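Local coordinates for protein beta-phosphoglucomutase (Bacteroides vulgatus, PDB 3DV9) that probably interconverts beta-glucose 1-phosphate and glucose 6-phosphate, as a magnesium-binding phosphomutase of the haloacid dehalogenase superfamily, at residues E43-H46 with K47-R51; G69-T72 with I73-S77. All coordinates share one frame; numbering follows the deposited sequence.

Overall arrangement
Both contacts are local, each made between successive turns of one helix: contact 1 on helix 38-51 and, later in the chain, contact 2 on helix 69-81. Their centres lie about 13 Å apart. The two helices pack directly: Trp45 CH2 lies 3.7 Å from Gly69 CA, where the lack of a side chain lets the indole come close, and Met49 CE sits 3.7 Å from Val76 CB. Helix 87-101 touches both. Both helices lie in the helical insertion between strands 25-29 and 126-130, consistent with the cap that, in relatives, closes over the active site. The magnesium ion, held by Asp29, Asp31, Glu65 and Asn190, is about 11 Å from the side chain of Trp45 and about 12 Å from that of Thr72.

Contact 1 (E43-H46 with K47-R51); sequences ESWH and KIMKR
The indole of Trp45 takes Met49 at its edge, near the ring plane: CG of Met49 stands 3.9 Å from Trp45 CE3, and the two side chains run next to each other in the same direction. The guanidinium of Arg51, about a turn beyond Ile48, has Ile48 CD1 on one face, 3.2 Å above the plane and displaced toward the rim. Met49, present as selenomethionine, has its CG anti to the carbonyl carbon (chi1 -73°), which brings that methylene within 3.1 Å of Trp45 O, the same oxygen that accepts Met49 N at 2.9 Å. The bend at chi2 carries the selenium away from Trp45 O, and the bend at chi3 sets the direction of CE. The same i to i+4 bonding continues here in helix 38-51, part of what appears to be the helical cap of a haloacid dehalogenase fold, with Lys47 N, Ile48 N and Lys50 N bonded to Glu43 O, Ser44 O and His46 O. Apolar Ile48 suits the face turned to Ala96 on helix 87-101. The polar ends find partners outside 43-51: Glu43 OE1 forms a salt bridge with Arg58, extended Lys47 reaches Glu100 through NZ, and His46 ND1 hydrogen-bonds Leu56 O.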
# COMPACT_ATOMS: atom_id res chain seq x y z
N GLU A 43 13.67 -6.44 -8.07
CA GLU A 43 14.92 -7.12 -8.44
C GLU A 43 15.15 -8.40 -7.62
O GLU A 43 15.51 -9.43 -8.21
CB GLU A 43 16.11 -6.16 -8.33
CG GLU A 43 17.47 -6.77 -8.76
CD GLU A 43 17.50 -7.21 -10.22
OE1 GLU A 43 16.55 -6.89 -10.96
OE2 GLU A 43 18.47 -7.85 -10.65
N SER A 44 14.94 -8.34 -6.30
CA SER A 44 15.09 -9.52 -5.42
C SER A 44 14.13 -10.63 -5.79
O SER A 44 14.51 -11.81 -5.85
CB SER A 44 14.90 -9.16 -3.95
OG SER A 44 15.88 -8.22 -3.56
N TRP A 45 12.87 -10.27 -6.03
CA TRP A 45 11.90 -11.28 -6.42
C TRP A 45 12.32 -11.89 -7.76
O TRP A 45 12.31 -13.12 -7.91
CB TRP A 45 10.50 -10.70 -6.58
CG TRP A 45 9.69 -10.78 -5.36
CD1 TRP A 45 9.28 -9.72 -4.57
CD2 TRP A 45 9.18 -11.96 -4.74
NE1 TRP A 45 8.53 -10.18 -3.52
CE2 TRP A 45 8.44 -11.55 -3.60
CE3 TRP A 45 9.25 -13.33 -5.05
CZ2 TRP A 45 7.80 -12.47 -2.75
CZ3 TRP A 45 8.59 -14.23 -4.23
CH2 TRP A 45 7.89 -13.80 -3.08
N HIS A 46 12.69 -11.03 -8.71
CA HIS A 46 13.04 -11.50 -10.05
C HIS A 46 14.22 -12.49 -10.00
O HIS A 46 14.17 -13.60 -10.60
CB HIS A 46 13.41 -10.32 -10.95
CG HIS A 46 14.07 -10.77 -12.21
ND1 HIS A 46 13.40 -11.48 -13.18
CD2 HIS A 46 15.35 -10.65 -12.64
CE1 HIS A 46 14.24 -11.76 -14.16
NE2 HIS A 46 15.43 -11.29 -13.85
N LYS A 47 15.26 -12.09 -9.29
CA LYS A 47 16.49 -12.86 -9.19
C LYS A 47 16.31 -14.18 -8.43
O LYS A 47 16.84 -15.21 -8.86
CB LYS A 47 17.56 -11.99 -8.53
CG LYS A 47 18.93 -12.65 -8.34
CD LYS A 47 19.87 -11.64 -7.70
CE LYS A 47 21.14 -12.30 -7.23
NZ LYS A 47 22.20 -11.27 -7.10
N ILE A 48 15.58 -14.14 -7.31
CA ILE A 48 15.35 -15.33 -6.50
C ILE A 48 14.44 -16.34 -7.21
O ILE A 48 14.67 -17.54 -7.19
CB ILE A 48 14.81 -14.94 -5.10
CG1 ILE A 48 15.90 -14.22 -4.30
CG2 ILE A 48 14.26 -16.18 -4.35
CD1 ILE A 48 17.30 -14.78 -4.53
N MSE A 49 13.37 -15.85 -7.82
CA MSE A 49 12.51 -16.69 -8.64
C MSE A 49 13.30 -17.38 -9.75
O MSE A 49 13.10 -18.57 -9.99
CB MSE A 49 11.34 -15.87 -9.21
CG MSE A 49 10.30 -15.53 -8.12
SE MSE A 49 9.42 -17.12 -7.39
CE MSE A 49 8.05 -17.37 -8.75
N LYS A 50 14.21 -16.64 -10.39
CA LYS A 50 15.09 -17.21 -11.44
C LYS A 50 15.95 -18.36 -10.88
O LYS A 50 16.10 -19.41 -11.54
CB LYS A 50 15.98 -16.12 -12.05
CG LYS A 50 16.84 -16.58 -13.21
CD LYS A 50 17.62 -15.39 -13.77
CE LYS A 50 18.57 -15.75 -14.92
NZ LYS A 50 17.97 -15.61 -16.29
N ARG A 51 16.49 -18.17 -9.68
CA ARG A 51 17.31 -19.17 -9.01
C ARG A 51 16.54 -20.47 -8.76
O ARG A 51 17.13 -21.55 -8.79
CB ARG A 51 17.81 -18.63 -7.66
CG ARG A 51 18.80 -19.55 -6.99
CD ARG A 51 19.13 -19.04 -5.58
NE ARG A 51 19.77 -17.72 -5.72
CZ ARG A 51 19.94 -16.87 -4.70
NH1 ARG A 51 19.52 -17.19 -3.49
NH2 ARG A 51 20.52 -15.68 -4.93

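Contact 2 (G69-T72 with I73-S77); sequences GAST and INIVS
Asn74 N donates to Ala70 O at 2.8 Å, with an N-H...O angle of 154°, the shortest hydrogen bond between 69-72 and 73-77. The Asn74 side chain folds back over the same oxygen: with chi1 at -78° its CG is swung beside the backbone N, which puts it 3.3 Å from Ala70 O. OD1 accepts a hydrogen bond from the backbone NH of Ala85, which ties the helix to the chain after it. An amide suits this place because it can reach a backbone NH without bringing charge. Ile73 and Ile75 likewise lay carbon along the carbonyls their NH groups engage, but carry no polar end. Ile73 CG1 is 3.1 Å from Gly69 O, and Ile75 CG1 is 3.3 Å from Ser71 O. Beyond that, Ile75 CD1 runs alongside Ser71 OG at 4.1 Å. Thr72 O receives Val76 N in a longer but nearly straight bond of 3.3 Å, while Thr72 OG1 turns back to a weak hydrogen bond with Thr68 O. With an alanine at Ile73 the branched chain is lost, and a gap would probably open among Trp45, Ile90 and Ile93, where helices 38-51, 69-81 and 87-101 meet. Ile73 and Val76 pack against neighbouring helices, while Ile75 lies against His64 and Arg67 in loops. The i to i+4 bonds engage the carbonyls of residues 69-72, so apolar side chains can be buried without burying unpaired carbonyls there.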
# COMPACT_ATOMS: atom_id res chain seq x y z
N GLY A 69 3.64 -13.44 -0.74
CA GLY A 69 4.67 -14.23 -1.40
C GLY A 69 4.13 -15.53 -1.94
O GLY A 69 4.42 -15.88 -3.09
N ALA A 70 3.32 -16.25 -1.14
CA ALA A 70 2.78 -17.56 -1.55
C ALA A 70 1.89 -17.45 -2.79
O ALA A 70 1.97 -18.28 -3.71
CB ALA A 70 2.01 -18.26 -0.37
N SER A 71 1.04 -16.43 -2.81
CA SER A 71 0.10 -16.26 -3.91
C SER A 71 0.88 -15.92 -5.19
O SER A 71 0.62 -16.51 -6.25
CB SER A 71 -0.98 -15.23 -3.55
OG SER A 71 -1.82 -14.96 -4.66
N THR A 72 1.86 -15.03 -5.07
CA THR A 72 2.77 -14.71 -6.19
C THR A 72 3.52 -15.94 -6.72
O THR A 72 3.60 -16.17 -7.95
CB THR A 72 3.80 -13.60 -5.82
OG1 THR A 72 3.11 -12.37 -5.52
CG2 THR A 72 4.76 -13.33 -6.99
N ILE A 73 4.11 -16.72 -5.82
CA ILE A 73 4.80 -17.95 -6.20
C ILE A 73 3.83 -18.91 -6.88
O ILE A 73 4.15 -19.50 -7.92
CB ILE A 73 5.49 -18.63 -4.97
CG1 ILE A 73 6.57 -17.72 -4.40
CG2 ILE A 73 6.09 -20.01 -5.34
CD1 ILE A 73 6.93 -18.03 -2.92
N ASN A 74 2.64 -19.05 -6.30
CA ASN A 74 1.65 -19.99 -6.86
C ASN A 74 1.11 -19.60 -8.22
O ASN A 74 0.85 -20.48 -9.07
CB ASN A 74 0.51 -20.26 -5.88
CG ASN A 74 0.91 -21.23 -4.79
OD1 ASN A 74 1.93 -21.92 -4.91
ND2 ASN A 74 0.12 -21.27 -3.71
N ILE A 75 0.96 -18.29 -8.46
CA ILE A 75 0.57 -17.80 -9.79
C ILE A 75 1.58 -18.25 -10.82
O ILE A 75 1.22 -18.85 -11.83
CB ILE A 75 0.43 -16.24 -9.83
CG1 ILE A 75 -0.84 -15.81 -9.08
CG2 ILE A 75 0.42 -15.71 -11.28
CD1 ILE A 75 -0.80 -14.35 -8.63
N VAL A 76 2.86 -18.00 -10.55
CA VAL A 76 3.91 -18.33 -11.49
C VAL A 76 4.05 -19.86 -11.63
O VAL A 76 4.28 -20.37 -12.73
CB VAL A 76 5.26 -17.70 -11.10
CG1 VAL A 76 6.34 -18.06 -12.11
CG2 VAL A 76 5.12 -16.19 -10.96
N SER A 77 3.94 -20.57 -10.51
CA SER A 77 4.06 -22.04 -10.54
C SER A 77 2.95 -22.70 -11.37
O SER A 77 3.22 -23.59 -12.20
CB SER A 77 4.06 -22.61 -9.12
OG SER A 77 4.22 -24.02 -9.16